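Local coordinates for dephospho-CoA kinase (Campylobacter jejuni subsp. jejuni serotype O:2, PDB 4ZO4) that catalyses the last step of coenzyme A biosynthesis, transferring a phosphate from ATP to the 3'-hydroxyl of dephospho-CoA, at the interface of chains A and B. Coordinates in Å, arbitrary orientation; residue numbers count along the deposited sequence, not the author numbering. Chains: chain A/B, Dephospho-CoA kinase.

The interface of chains A and B. Residues chain A 13-15, 19; chain B 56-59.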
loop_
_atom_site.group_PDB
_atom_site.type_symbol
_atom_site.label_atom_id
_atom_site.label_comp_id
_atom_site.label_asym_id
_atom_site.label_seq_id
_atom_site.Cartn_x
_atom_site.Cartn_y
_atom_site.Cartn_z
ATOM N N SER A 13 -3.004 8.986 -21.790
ATOM C CA SER A 13 -3.803 9.418 -20.669
ATOM C C SER A 13 -5.243 8.964 -20.801
ATOM O O SER A 13 -5.979 9.066 -19.834
ATOM C CB SER A 13 -3.773 10.939 -20.534
ATOM O OG SER A 13 -4.856 11.535 -21.211
ATOM N N ILE A 14 -5.636 8.510 -21.997
ATOM C CA ILE A 14 -6.971 7.955 -22.276
ATOM C C ILE A 14 -6.888 6.968 -23.470
ATOM O O ILE A 14 -6.137 7.184 -24.426
ATOM C CB ILE A 14 -7.998 9.075 -22.537
ATOM C CG1 ILE A 14 -9.323 8.499 -23.050
ATOM C CG2 ILE A 14 -7.455 10.085 -23.534
ATOM C CD1 ILE A 14 -10.476 9.482 -22.982
ATOM N N ALA A 15 -7.659 5.885 -23.408
ATOM C CA ALA A 15 -7.394 4.679 -24.220
ATOM C C ALA A 15 -7.349 4.885 -25.718
ATOM O O ALA A 15 -6.564 4.231 -26.422
ATOM C CB ALA A 15 -8.421 3.614 -23.913
ATOM N N SER A 19 -4.617 4.060 -29.038
ATOM C CA SER A 19 -5.014 3.130 -30.099
ATOM C C SER A 19 -5.030 3.817 -31.458
ATOM O O SER A 19 -4.784 3.188 -32.493
ATOM C CB SER A 19 -6.392 2.573 -29.814
ATOM O OG SER A 19 -7.301 3.644 -29.657
ATOM N N PRO B 56 -12.091 6.065 -19.359
ATOM C CA PRO B 56 -10.770 6.382 -19.944
ATOM C C PRO B 56 -9.667 5.306 -19.825
ATOM O O PRO B 56 -8.593 5.492 -20.393
ATOM C CB PRO B 56 -10.330 7.641 -19.189
ATOM C CG PRO B 56 -11.206 7.735 -17.984
ATOM C CD PRO B 56 -12.482 7.037 -18.321
ATOM N N PHE B 57 -9.905 4.212 -19.098
ATOM C CA PHE B 57 -8.941 3.139 -19.063
ATOM C C PHE B 57 -9.131 2.123 -20.194
ATOM O O PHE B 57 -8.205 1.372 -20.494
ATOM C CB PHE B 57 -8.961 2.424 -17.717
ATOM C CG PHE B 57 -8.463 3.258 -16.561
ATOM C CD1 PHE B 57 -9.331 4.007 -15.796
ATOM C CD2 PHE B 57 -7.140 3.260 -16.232
ATOM C CE1 PHE B 57 -8.890 4.758 -14.736
ATOM C CE2 PHE B 57 -6.681 4.003 -15.167
ATOM C CZ PHE B 57 -7.561 4.750 -14.411
ATOM N N SER B 58 -10.296 2.090 -20.843
ATOM C CA SER B 58 -10.572 1.025 -21.832
ATOM C C SER B 58 -11.511 1.485 -22.916
ATOM O O SER B 58 -12.395 2.286 -22.680
ATOM C CB SER B 58 -11.151 -0.231 -21.157
ATOM O OG SER B 58 -11.755 -1.135 -22.080
ATOM N N LEU B 59 -11.341 0.916 -24.099
ATOM C CA LEU B 59 -12.132 1.313 -25.251
ATOM C C LEU B 59 -13.454 0.553 -25.212
ATOM O O LEU B 59 -14.367 0.849 -25.974
ATOM C CB LEU B 59 -11.382 1.029 -26.570
ATOM C CG LEU B 59 -9.920 1.503 -26.724
ATOM C CD1 LEU B 59 -8.913 0.557 -26.051
ATOM C CD2 LEU B 59 -9.569 1.687 -28.196
#
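This is a small, mostly apolar contact between two copies of the kinase, one patch of a larger interface that is not an exact two-fold. It places the 3-10 helix 55-57 of chain B, with the residues after it, against the ATP-binding P-loop and the first turn of helix 15-27 in chain A. The structure alone does not show whether this pairing occurs in the cell. A:Ser13 to A:Ser19 belong to the Walker A motif, and A:Ala15 starts the helix 15-27 that follows the strand 7-12. The backbone carbonyl B:Pro56 O points at the amide A:Ala15 N, 3.2 Å away, in a weak, bent hydrogen bond (131° at H). This amide lies in the loop that binds ATP phosphates in this family. The structure alone does not show whether the carbonyl affects ATP binding. Beside it, A:Ile14 has CG1 anti to the backbone N (chi1 171°). That branch lies alongside the proline, with A:Ile14 CG1 4.0 Å from B:Pro56 CA. The methyl of A:Ala15 meets the branched end of B:Leu59, its CB 3.8 Å from B:Leu59 CD1. B:Leu59 CG is anti to the carbonyl carbon, beside the backbone N, and the other methyl reaches A:Ser19. There the hydroxyl sits between backbone N and carbonyl carbon (chi1 56°), turned weakly to A:Ala15 O, with A:Ser19 OG 3.3 Å from B:Leu59 CD2.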